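Local structure of adenosylmethionine-8-amino-7-oxononanoate aminotransferase (Methanocaldococcus jannaschii, 6ZHK) at residues C64-H69 and E354-E359; K103-I108 and T272-T277; G306-A311 and C346-A351; E363-K368 and R391-G396. The protein probably transfers the amino group of S-adenosyl-L-methionine to 8-amino-7-oxononanoate in biotin biosynthesis, using pyridoxal 5'-phosphate as cofactor. One frame throughout, in Å; residues are numbered along the deposited sequence.

Contact 1 (C64-H69 and E354-E359); sequences CNLFGH and EIFEKE
Phe67 meets Phe356 as an offset edge-to-face pair: the edge of the Phe67 ring is directed at the face of Phe356, with centroids 5.3 Å apart and planes inclined at 61°. The closest atoms of this pair are Phe67 CZ and Phe356 CE2, at 3.6 Å. A CH-pi contact comes from the preceding helical residue, as Ile355 CG2 sits 3.9 Å from the centroid of the Phe67 ring and only 19° off its normal. Leu66 CB lies against the other face of the same ring, so Phe67 is sandwiched between two aliphatic groups, which would limit its tilting. Leu66 also makes the remaining apolar contact: its CD1 methyl reaches the rim of Phe356, near the ring plane, at 3.6 Å from CE2. No hydrogen bond joins the two segments. Within the loop, Asn65 OD1 accepts from Gly68 N at 2.8 Å, an Asx motif, while Asn65 ND2 donates to Gly68 O at 3.0 Å from above the carbonyl plane. The Leu66 side chain lies about 7 Å from that of Lys301, the lysine predicted to carry the cofactor, so the loop probably borders the active site. The buried contact joins the loop between helices 60-63 and 72-82 to the end of helix 343-358. Ile355 also packs on Ile74 of helix 72-82, whereas Phe356 rests on Val361 and Ile362 of helix 361-364.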
loop_
_atom_site.group_PDB
_atom_site.type_symbol
_atom_site.label_atom_id
_atom_site.label_comp_id
_atom_site.label_asym_id
_atom_site.label_seq_id
_atom_site.Cartn_x
_atom_site.Cartn_y
_atom_site.Cartn_z
ATOM N N CYS A 64 9.725 10.664 6.489
ATOM C CA CYS A 64 9.258 9.640 7.431
ATOM C C CYS A 64 10.174 9.406 8.642
ATOM O O CYS A 64 9.726 8.836 9.655
ATOM C CB CYS A 64 8.982 8.322 6.710
ATOM S SG CYS A 64 10.486 7.555 6.042
ATOM N N ASN A 65 11.474 9.702 8.522
ATOM C CA ASN A 65 12.384 9.303 9.604
ATOM C C ASN A 65 12.247 10.305 10.757
ATOM O O ASN A 65 12.395 11.476 10.541
ATOM C CB ASN A 65 13.804 9.163 9.057
ATOM C CG ASN A 65 14.776 8.744 10.151
ATOM O OD1 ASN A 65 15.087 9.516 11.061
ATOM N ND2 ASN A 65 15.078 7.457 10.169
ATOM N N LEU A 66 11.980 9.857 11.981
ATOM C CA LEU A 66 11.756 10.831 13.047
ATOM C C LEU A 66 12.993 10.926 13.925
ATOM O O LEU A 66 13.277 11.982 14.447
ATOM C CB LEU A 66 10.624 10.334 13.947
ATOM C CG LEU A 66 9.207 10.330 13.335
ATOM C CD1 LEU A 66 8.217 9.976 14.410
ATOM C CD2 LEU A 66 8.872 11.676 12.678
ATOM N N PHE A 67 13.606 9.803 14.219
ATOM C CA PHE A 67 14.550 9.754 15.331
ATOM C C PHE A 67 15.927 9.233 14.922
ATOM O O PHE A 67 16.717 8.849 15.803
ATOM C CB PHE A 67 13.979 8.870 16.442
ATOM C CG PHE A 67 12.717 9.439 17.017
ATOM C CD1 PHE A 67 12.676 10.757 17.482
ATOM C CD2 PHE A 67 11.575 8.637 17.101
ATOM C CE1 PHE A 67 11.502 11.287 17.992
ATOM C CE2 PHE A 67 10.405 9.164 17.626
ATOM C CZ PHE A 67 10.378 10.471 18.093
ATOM N N GLY A 68 16.204 9.227 13.631
ATOM C CA GLY A 68 17.508 8.743 13.178
ATOM C C GLY A 68 17.392 7.301 12.697
ATOM O O GLY A 68 16.301 6.719 12.787
ATOM N N HIS A 69 18.505 6.740 12.228
ATOM C CA HIS A 69 18.549 5.442 11.591
ATOM C C HIS A 69 19.072 4.340 12.504
ATOM O O HIS A 69 19.239 3.198 12.032
ATOM C CB HIS A 69 19.379 5.514 10.298
ATOM C CG HIS A 69 18.739 6.368 9.267
ATOM N ND1 HIS A 69 17.676 5.894 8.465
ATOM C CD2 HIS A 69 18.942 7.665 8.936
ATOM C CE1 HIS A 69 17.355 6.847 7.620
ATOM N NE2 HIS A 69 18.077 7.957 7.912
ATOM N N GLU A 354 5.972 5.397 22.221
ATOM C CA GLU A 354 6.598 5.324 23.545
ATOM C C GLU A 354 7.740 6.328 23.690
ATOM O O GLU A 354 7.851 6.972 24.739
ATOM C CB GLU A 354 7.068 3.897 23.846
ATOM C CG GLU A 354 6.054 3.054 24.588
ATOM C CD GLU A 354 6.206 1.546 24.410
ATOM O OE1 GLU A 354 7.312 1.091 24.006
ATOM O OE2 GLU A 354 5.199 0.821 24.642
ATOM N N ILE A 355 8.555 6.493 22.627
ATOM C CA ILE A 355 9.586 7.517 22.607
ATOM C C ILE A 355 8.939 8.902 22.786
ATOM O O ILE A 355 9.402 9.680 23.640
ATOM C CB ILE A 355 10.491 7.445 21.367
ATOM C CG1 ILE A 355 11.351 6.189 21.378
ATOM C CG2 ILE A 355 11.340 8.719 21.253
ATOM C CD1 ILE A 355 11.900 5.819 20.036
ATOM N N PHE A 356 7.815 9.168 22.087
ATOM C CA PHE A 356 7.171 10.472 22.188
ATOM C C PHE A 356 6.878 10.853 23.631
ATOM O O PHE A 356 7.141 12.000 24.030
ATOM C CB PHE A 356 5.893 10.633 21.337
ATOM C CG PHE A 356 6.209 11.086 19.923
ATOM C CD1 PHE A 356 6.310 12.428 19.632
ATOM C CD2 PHE A 356 6.488 10.178 18.907
ATOM C CE1 PHE A 356 6.599 12.873 18.359
ATOM C CE2 PHE A 356 6.796 10.621 17.632
ATOM C CZ PHE A 356 6.873 11.971 17.354
ATOM N N GLU A 357 6.291 9.888 24.346
ATOM C CA GLU A 357 5.793 10.065 25.685
ATOM C C GLU A 357 6.947 10.130 26.685
ATOM O O GLU A 357 7.006 11.056 27.501
ATOM C CB GLU A 357 4.855 8.905 25.983
ATOM C CG GLU A 357 4.075 9.137 27.254
ATOM C CD GLU A 357 2.901 8.190 27.333
ATOM O OE1 GLU A 357 3.149 7.002 27.623
ATOM O OE2 GLU A 357 1.760 8.640 27.079
ATOM N N LYS A 358 7.862 9.156 26.603
ATOM C CA LYS A 358 8.941 9.025 27.578
ATOM C C LYS A 358 10.010 10.113 27.417
ATOM O O LYS A 358 10.688 10.426 28.397
ATOM C CB LYS A 358 9.530 7.608 27.545
ATOM N N GLU A 359 10.212 10.695 26.213
ATOM C CA GLU A 359 11.282 11.680 26.056
ATOM C C GLU A 359 10.731 13.096 25.860
ATOM O O GLU A 359 11.475 14.037 25.506
ATOM C CB GLU A 359 12.284 11.294 24.952
ATOM C CG GLU A 359 12.865 9.869 25.054
ATOM C CD GLU A 359 13.309 9.283 26.410
ATOM O OE1 GLU A 359 13.658 10.047 27.325
ATOM O OE2 GLU A 359 13.340 8.047 26.556
#

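Contact 2 (K103-I108 and T272-T277); sequences KKLVDI and TGFGRT. With MG (magnesium ion), chain C.
Phe274 is the whole of the loop's share in this contact, and meets Leu105 and Ile108 of helix 96-108 within the fold type I architecture of class-III aminotransferases. The interaction between segments is purely apolar and modest, burying 77 Å² in all. The CD2 methyl of Leu105 comes to the edge of the Phe274 ring, near its plane, 4.2 Å from CZ, and the two side chains cross at about a right angle. Three residues further along the helix, Ile108 CD1 approaches CE1 of Phe274 obliquely, also at 4.2 Å. Phe274 itself has positive phi (74°), a left-handed helical conformation within the loop that follows strand 265-268. Leu353 of helix 343-358 touches all three of these side chains, and Phe281 adds an edge-to-face ring partner to Phe274. The Phe274 side chain lies about 7 Å from that of Lys301, the lysine predicted to carry the cofactor, which is not attached here.

The salt bridge and the first magnesium ligand belong to the helix and not to the contact with the loop. Lys103 NZ lies 3.0 Å from Asp107 OD2, one turn on, in a salt bridge that uses the syn lone pair of OD2. Thr109, Pro110 and Leu113 also bind the magnesium. The backbone oxygen Val106 O coordinates the magnesium at 2.2 Å, and water 1 adds a ligand at 2.1 Å.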
loop_
_atom_site.group_PDB
_atom_site.type_symbol
_atom_site.label_atom_id
_atom_site.label_comp_id
_atom_site.label_asym_id
_atom_site.label_seq_id
_atom_site.Cartn_x
_atom_site.Cartn_y
_atom_site.Cartn_z
ATOM N N LYS A 103 -5.450 1.424 20.574
ATOM C CA LYS A 103 -5.820 2.199 21.754
ATOM C C LYS A 103 -4.893 3.418 21.896
ATOM O O LYS A 103 -5.344 4.512 22.215
ATOM C CB LYS A 103 -5.770 1.302 22.985
ATOM C CG LYS A 103 -6.004 2.059 24.314
ATOM C CD LYS A 103 -6.309 1.090 25.466
ATOM C CE LYS A 103 -6.320 1.746 26.840
ATOM N NZ LYS A 103 -6.918 3.094 26.786
ATOM N N LYS A 104 -3.593 3.248 21.687
ATOM C CA LYS A 104 -2.708 4.396 21.832
ATOM C C LYS A 104 -3.048 5.493 20.823
ATOM O O LYS A 104 -3.002 6.681 21.145
ATOM C CB LYS A 104 -1.246 4.000 21.617
ATOM C CG LYS A 104 -0.591 3.108 22.672
ATOM C CD LYS A 104 -0.542 3.655 24.090
ATOM C CE LYS A 104 0.524 2.929 24.916
ATOM N NZ LYS A 104 0.185 3.009 26.351
ATOM N N LEU A 105 -3.315 5.105 19.565
ATOM C CA LEU A 105 -3.630 6.067 18.507
ATOM C C LEU A 105 -4.919 6.828 18.818
ATOM O O LEU A 105 -4.939 8.029 18.627
ATOM C CB LEU A 105 -3.753 5.352 17.149
ATOM C CG LEU A 105 -2.406 4.932 16.565
ATOM C CD1 LEU A 105 -2.591 4.030 15.342
ATOM C CD2 LEU A 105 -1.494 6.113 16.255
ATOM N N VAL A 106 -5.965 6.144 19.327
ATOM C CA VAL A 106 -7.218 6.797 19.669
ATOM C C VAL A 106 -6.945 7.807 20.791
ATOM O O VAL A 106 -7.447 8.952 20.721
ATOM C CB VAL A 106 -8.300 5.734 19.993
ATOM C CG1 VAL A 106 -9.535 6.313 20.696
ATOM C CG2 VAL A 106 -8.753 4.984 18.690
ATOM N N ASP A 107 -6.154 7.337 21.788
ATOM C CA ASP A 107 -5.862 8.150 22.981
ATOM C C ASP A 107 -5.029 9.386 22.642
ATOM O O ASP A 107 -5.210 10.401 23.291
ATOM C CB ASP A 107 -5.213 7.332 24.112
ATOM C CG ASP A 107 -6.183 6.367 24.769
ATOM O OD1 ASP A 107 -7.455 6.507 24.526
ATOM O OD2 ASP A 107 -5.693 5.456 25.460
ATOM N N ILE A 108 -4.089 9.321 21.688
ATOM C CA ILE A 108 -3.297 10.523 21.443
ATOM C C ILE A 108 -3.917 11.453 20.416
ATOM O O ILE A 108 -3.385 12.534 20.211
ATOM C CB ILE A 108 -1.863 10.235 20.998
ATOM C CG1 ILE A 108 -1.870 9.357 19.752
ATOM C CG2 ILE A 108 -1.026 9.670 22.137
ATOM C CD1 ILE A 108 -0.480 9.178 19.214
ATOM N N THR A 272 2.352 15.395 7.979
ATOM C CA THR A 272 2.471 16.345 9.076
ATOM C C THR A 272 2.367 15.694 10.448
ATOM O O THR A 272 2.750 16.288 11.474
ATOM C CB THR A 272 1.395 17.428 8.975
ATOM O OG1 THR A 272 0.117 16.779 8.883
ATOM C CG2 THR A 272 1.615 18.276 7.744
ATOM N N GLY A 273 1.861 14.466 10.491
ATOM C CA GLY A 273 1.610 13.833 11.774
ATOM C C GLY A 273 2.910 13.407 12.440
ATOM O O GLY A 273 3.907 13.203 11.769
ATOM N N PHE A 274 2.867 13.331 13.772
ATOM C CA PHE A 274 3.980 12.880 14.594
ATOM C C PHE A 274 5.076 13.922 14.681
ATOM O O PHE A 274 6.253 13.592 14.599
ATOM C CB PHE A 274 4.452 11.510 14.113
ATOM C CG PHE A 274 3.338 10.524 14.272
ATOM C CD1 PHE A 274 2.989 10.036 15.518
ATOM C CD2 PHE A 274 2.547 10.203 13.181
ATOM C CE1 PHE A 274 1.904 9.184 15.696
ATOM C CE2 PHE A 274 1.491 9.323 13.333
ATOM C CZ PHE A 274 1.192 8.806 14.574
ATOM N N GLY A 275 4.663 15.183 14.839
ATOM C CA GLY A 275 5.546 16.243 15.320
ATOM C C GLY A 275 6.188 17.139 14.246
ATOM O O GLY A 275 6.754 18.153 14.638
ATOM N N ARG A 276 6.137 16.798 12.926
ATOM C CA ARG A 276 6.929 17.560 11.966
ATOM C C ARG A 276 6.616 19.064 11.949
ATOM O O ARG A 276 7.518 19.860 11.724
ATOM C CB ARG A 276 6.900 16.939 10.561
ATOM C CG ARG A 276 8.167 17.168 9.747
ATOM C CD ARG A 276 9.301 16.328 10.311
ATOM N NE ARG A 276 9.127 14.958 9.760
ATOM C CZ ARG A 276 10.080 14.047 9.690
ATOM N NH1 ARG A 276 11.250 14.307 10.216
ATOM N NH2 ARG A 276 9.856 12.842 9.181
ATOM N N THR A 277 5.359 19.481 12.162
ATOM C CA THR A 277 5.021 20.909 12.089
ATOM C C THR A 277 5.276 21.631 13.404
ATOM O O THR A 277 5.133 22.844 13.458
ATOM C CB THR A 277 3.555 21.188 11.721
ATOM O OG1 THR A 277 2.742 20.699 12.790
ATOM C CG2 THR A 277 3.141 20.510 10.431
HETATM MG MG MG C . -8.815 10.167 19.486
HETATM O O HOH W 1 -10.039 9.793 21.182
#

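Contact 3 (G306-A311 and C346-A351); sequences GYLPLA and CSAALA
Leu310 extends its CG away from its own backbone nitrogen, with chi1 at -173°, and a chi2 of 63° then places the CD2 methyl against helix 343-358. Leu308 follows a different path: its CG stands opposite the carbonyl carbon, chi1 -83°, and CD1 becomes the branch that touches. Each leucine therefore uses a single methyl, and the two methyls meet different residues of the helix. Leu310 CD2 lies 4.0 Å from Ala349 CB and 4.2 Å from Cys346 CA, so it rests over the helical backbone between residues three positions apart. The sulfur of Cys346 is a looser neighbour, with SG 4.4 Å from the same CD2, consistent with a CB that points away from the loop. Leu308 CD1 meets Ala348 CB at 4.2 Å, and both alanine methyls are directed at the loop. The small side chains on this side of the helix let Leu310 come close to its backbone, the nearest alpha carbons being those of Leu310 and Cys346 at 7.3 Å.

No hydrogen bond crosses between the segments; 195 Å² is buried, and every side-chain contact across the segments is apolar. The contact thus fastens the loop leading into strand 311-315 of the seven-stranded sheet onto the helix by van der Waals packing alone. Helix 96-108 completes one flank, where Leu101 touches Leu310, Cys346 and Ala349. On another, Ile78 of helix 72-82 packs on Leu308, which also meets Leu344 of the second subunit.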
loop_
_atom_site.group_PDB
_atom_site.type_symbol
_atom_site.label_atom_id
_atom_site.label_comp_id
_atom_site.label_asym_id
_atom_site.label_seq_id
_atom_site.Cartn_x
_atom_site.Cartn_y
_atom_site.Cartn_z
ATOM N N GLY A 306 9.729 5.853 10.797
ATOM C CA GLY A 306 10.398 5.910 9.523
ATOM C C GLY A 306 10.933 4.537 9.147
ATOM O O GLY A 306 11.679 4.447 8.181
ATOM N N TYR A 307 10.613 3.490 9.933
ATOM C CA TYR A 307 11.312 2.221 9.736
ATOM C C TYR A 307 10.519 1.196 8.961
ATOM O O TYR A 307 11.127 0.272 8.353
ATOM C CB TYR A 307 11.780 1.557 11.043
ATOM C CG TYR A 307 12.901 2.283 11.756
ATOM C CD1 TYR A 307 13.394 3.504 11.278
ATOM C CD2 TYR A 307 13.509 1.745 12.899
ATOM C CE1 TYR A 307 14.444 4.159 11.918
ATOM C CE2 TYR A 307 14.532 2.427 13.557
ATOM C CZ TYR A 307 15.008 3.638 13.075
ATOM O OH TYR A 307 16.043 4.290 13.745
ATOM N N LEU A 308 9.192 1.350 8.940
ATOM C CA LEU A 308 8.351 0.384 8.226
ATOM C C LEU A 308 7.099 1.106 7.664
ATOM O O LEU A 308 6.661 2.160 8.161
ATOM C CB LEU A 308 7.922 -0.723 9.216
ATOM C CG LEU A 308 8.907 -1.867 9.456
ATOM C CD1 LEU A 308 8.458 -2.690 10.680
ATOM C CD2 LEU A 308 8.989 -2.791 8.215
ATOM N N PRO A 309 6.445 0.510 6.665
ATOM C CA PRO A 309 5.226 1.070 6.081
ATOM C C PRO A 309 4.007 0.715 6.918
ATOM O O PRO A 309 3.346 -0.292 6.691
ATOM C CB PRO A 309 5.190 0.430 4.682
ATOM C CG PRO A 309 5.776 -0.893 4.888
ATOM C CD PRO A 309 6.911 -0.665 5.884
ATOM N N LEU A 310 3.617 1.662 7.771
ATOM C CA LEU A 310 2.285 1.576 8.360
ATOM C C LEU A 310 1.487 2.849 8.093
ATOM O O LEU A 310 2.038 3.945 8.123
ATOM C CB LEU A 310 2.398 1.324 9.867
ATOM C CG LEU A 310 1.063 1.051 10.573
ATOM C CD1 LEU A 310 0.433 -0.233 10.015
ATOM C CD2 LEU A 310 1.322 0.893 12.073
ATOM N N ALA A 311 0.192 2.687 7.818
ATOM C CA ALA A 311 -0.663 3.853 7.784
ATOM C C ALA A 311 -1.954 3.559 8.548
ATOM O O ALA A 311 -2.235 2.414 8.910
ATOM C CB ALA A 311 -0.877 4.279 6.372
ATOM N N CYS A 346 3.221 -2.820 13.506
ATOM C CA CYS A 346 2.602 -2.160 14.646
ATOM C C CYS A 346 3.606 -2.080 15.804
ATOM O O CYS A 346 3.586 -1.133 16.622
ATOM C CB CYS A 346 1.408 -2.998 15.110
ATOM S SG CYS A 346 -0.019 -2.881 13.999
ATOM N N SER A 347 4.502 -3.049 15.861
ATOM C CA SER A 347 5.532 -3.011 16.911
ATOM C C SER A 347 6.415 -1.762 16.749
ATOM O O SER A 347 6.718 -1.127 17.773
ATOM C CB SER A 347 6.343 -4.279 16.903
ATOM O OG SER A 347 7.225 -4.285 15.777
ATOM N N ALA A 348 6.812 -1.389 15.500
ATOM C CA ALA A 348 7.619 -0.186 15.287
ATOM C C ALA A 348 6.848 1.036 15.780
ATOM O O ALA A 348 7.427 1.929 16.430
ATOM C CB ALA A 348 8.099 -0.006 13.875
ATOM N N ALA A 349 5.546 1.100 15.447
ATOM C CA ALA A 349 4.776 2.271 15.835
ATOM C C ALA A 349 4.626 2.377 17.347
ATOM O O ALA A 349 4.603 3.492 17.884
ATOM C CB ALA A 349 3.401 2.280 15.181
ATOM N N LEU A 350 4.398 1.236 18.026
ATOM C CA LEU A 350 4.288 1.237 19.477
ATOM C C LEU A 350 5.543 1.830 20.086
ATOM O O LEU A 350 5.444 2.703 20.962
ATOM C CB LEU A 350 4.047 -0.190 20.004
ATOM C CG LEU A 350 2.614 -0.696 19.860
ATOM C CD1 LEU A 350 2.538 -2.203 20.152
ATOM C CD2 LEU A 350 1.654 0.060 20.801
ATOM N N ALA A 351 6.719 1.370 19.597
ATOM C CA ALA A 351 7.964 1.912 20.128
ATOM C C ALA A 351 8.057 3.414 19.873
ATOM O O ALA A 351 8.510 4.162 20.751
ATOM C CB ALA A 351 9.194 1.238 19.559
#

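Contact 4 (E363-K368 and R391-G396); sequences ENIQPK and RGFMVG
Phe393, the residue that meets Ile365 and Lys368, occupies the third position of a type II' turn from Arg391 to Met394, in which Gly392 has phi 57° and psi -121°. The turn makes a tight beta hairpin of strands 385-391 and 394-399, closed by a reciprocal pair of backbone bonds: Arg391 N to Met394 O and Met394 N to Arg391 O, each 2.9 Å. Gly392 accommodates the positive phi, and the turn delivers the phenyl group of Phe393 to the junction between helices 361-364 and 366-376. On that side, Gln366 N donates to Glu363 O at 3.2 Å where the chain passes from one helix to the next.

Contact between the segments is apolar, with no hydrogen bond across, and buries 131 Å². Ile365 points its CB, the branching carbon, at the Phe393 ring. Lys368 touches with CB, while its ammonium group, NZ, is hydrogen-bonded to the carbonyl oxygens of Ile445 and Leu443. Further along helix 366-376, Ile369 also touches Phe393. The hairpin belongs to the three-stranded antiparallel sheet that includes strand 436-439, so this contact joins that sheet to the helices beside it, away from the predicted active-site residues. Two adjacent ring carbons do the touching: Phe393 CE2 lies 4.0 Å from Ile365 CB, approached obliquely, and CZ is 4.0 Å from Lys368 CB, which sits at the ring edge near its plane.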
loop_
_atom_site.group_PDB
_atom_site.type_symbol
_atom_site.label_atom_id
_atom_site.label_comp_id
_atom_site.label_asym_id
_atom_site.label_seq_id
_atom_site.Cartn_x
_atom_site.Cartn_y
_atom_site.Cartn_z
ATOM N N GLU A 363 7.684 18.896 23.443
ATOM C CA GLU A 363 8.236 20.047 24.163
ATOM C C GLU A 363 9.707 20.259 23.805
ATOM O O GLU A 363 10.125 21.404 23.586
ATOM C CB GLU A 363 8.028 19.960 25.675
ATOM C CG GLU A 363 6.565 19.821 26.059
ATOM C CD GLU A 363 6.260 20.065 27.534
ATOM O OE1 GLU A 363 5.348 20.879 27.805
ATOM O OE2 GLU A 363 6.899 19.409 28.412
ATOM N N ASN A 364 10.470 19.172 23.615
ATOM C CA ASN A 364 11.928 19.276 23.455
ATOM C C ASN A 364 12.315 19.781 22.074
ATOM O O ASN A 364 13.372 20.373 21.924
ATOM C CB ASN A 364 12.714 18.045 23.942
ATOM C CG ASN A 364 12.512 17.765 25.423
ATOM O OD1 ASN A 364 12.260 18.673 26.215
ATOM N ND2 ASN A 364 12.588 16.514 25.841
ATOM N N ILE A 365 11.440 19.630 21.058
ATOM C CA ILE A 365 11.845 20.131 19.753
ATOM C C ILE A 365 11.599 21.635 19.624
ATOM O O ILE A 365 12.055 22.234 18.664
ATOM C CB ILE A 365 11.220 19.384 18.546
ATOM C CG1 ILE A 365 9.705 19.639 18.436
ATOM C CG2 ILE A 365 11.560 17.890 18.576
ATOM C CD1 ILE A 365 9.003 18.777 17.367
ATOM N N GLN A 366 10.878 22.248 20.555
ATOM C CA GLN A 366 10.507 23.642 20.369
ATOM C C GLN A 366 11.743 24.540 20.237
ATOM O O GLN A 366 11.807 25.340 19.319
ATOM C CB GLN A 366 9.544 24.187 21.449
ATOM C CG GLN A 366 8.132 23.573 21.476
ATOM C CD GLN A 366 7.388 23.436 20.161
ATOM O OE1 GLN A 366 7.200 24.396 19.408
ATOM N NE2 GLN A 366 7.022 22.207 19.839
ATOM N N PRO A 367 12.746 24.552 21.133
ATOM C CA PRO A 367 13.899 25.432 20.876
ATOM C C PRO A 367 14.664 25.067 19.604
ATOM O O PRO A 367 15.326 25.915 19.014
ATOM C CB PRO A 367 14.802 25.211 22.104
ATOM C CG PRO A 367 14.288 23.955 22.806
ATOM C CD PRO A 367 12.829 23.811 22.417
ATOM N N LYS A 368 14.591 23.795 19.164
ATOM C CA LYS A 368 15.323 23.441 17.955
ATOM C C LYS A 368 14.652 24.011 16.712
ATOM O O LYS A 368 15.318 24.464 15.770
ATOM C CB LYS A 368 15.495 21.912 17.847
ATOM C CG LYS A 368 16.123 21.250 19.076
ATOM C CD LYS A 368 16.766 19.932 18.644
ATOM C CE LYS A 368 15.755 18.803 18.628
ATOM N NZ LYS A 368 16.408 17.481 18.397
ATOM N N ARG A 391 6.362 25.220 8.055
ATOM C CA ARG A 391 5.908 25.146 9.435
ATOM C C ARG A 391 6.791 24.150 10.181
ATOM O O ARG A 391 7.013 23.038 9.695
ATOM C CB ARG A 391 4.492 24.568 9.540
ATOM C CG ARG A 391 3.376 25.392 8.928
ATOM C CD ARG A 391 2.041 24.751 9.377
ATOM N NE ARG A 391 0.915 25.552 8.925
ATOM C CZ ARG A 391 0.488 26.621 9.585
ATOM N NH1 ARG A 391 1.032 26.942 10.748
ATOM N NH2 ARG A 391 -0.561 27.287 9.122
ATOM N N GLY A 392 7.343 24.571 11.314
ATOM C CA GLY A 392 8.217 23.711 12.129
ATOM C C GLY A 392 9.418 23.184 11.331
ATOM O O GLY A 392 10.168 23.968 10.729
ATOM N N PHE A 393 9.529 21.844 11.251
ATOM C CA PHE A 393 10.598 21.191 10.505
ATOM C C PHE A 393 10.167 20.817 9.076
ATOM O O PHE A 393 10.650 19.816 8.546
ATOM C CB PHE A 393 11.010 19.905 11.256
ATOM C CG PHE A 393 11.879 20.044 12.473
ATOM C CD1 PHE A 393 12.958 20.926 12.469
ATOM C CD2 PHE A 393 11.572 19.331 13.641
ATOM C CE1 PHE A 393 13.774 21.059 13.594
ATOM C CE2 PHE A 393 12.394 19.455 14.754
ATOM C CZ PHE A 393 13.488 20.307 14.724
ATOM N N MET A 394 9.186 21.531 8.486
ATOM C CA MET A 394 8.872 21.291 7.091
ATOM C C MET A 394 9.013 22.638 6.390
ATOM O O MET A 394 8.179 23.535 6.541
ATOM C CB MET A 394 7.414 20.823 6.955
ATOM C CG MET A 394 7.156 19.565 7.741
ATOM S SD MET A 394 5.441 18.959 7.601
ATOM C CE MET A 394 5.654 17.921 6.157
ATOM N N VAL A 395 10.077 22.779 5.609
ATOM C CA VAL A 395 10.484 24.077 5.092
ATOM C C VAL A 395 10.761 23.936 3.612
ATOM O O VAL A 395 11.322 22.933 3.163
ATOM C CB VAL A 395 11.702 24.626 5.882
ATOM C CG1 VAL A 395 12.430 25.757 5.145
ATOM C CG2 VAL A 395 11.279 25.093 7.254
ATOM N N GLY A 396 10.355 24.938 2.833
ATOM C CA GLY A 396 10.808 24.988 1.451
ATOM C C GLY A 396 11.587 26.277 1.187
ATOM O O GLY A 396 11.294 27.331 1.803
#

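From the N terminus, contact 1 opens at 64-69 and closes the longest loop, some 285 residues, at the end of helix 343-358. Contact 2, from 103-108 to 272-277, and then contact 3, from 306-311 to 346-351, follow in series, both nested inside it. Contact 4 lies beyond, closing a short loop between 363-368 and 391-396, and no two contacts cross. Contacts 1 and 3 share helix 343-358, and Gly68 O meets Tyr307 OH at 2.6 Å. Arg276 links three of the four: its NH1 lies 3.1 Å from Asn65 O, and its O lies 2.9 Å from Phe393 N, tying the loops near Lys301, the predicted cofactor lysine, to the hairpin.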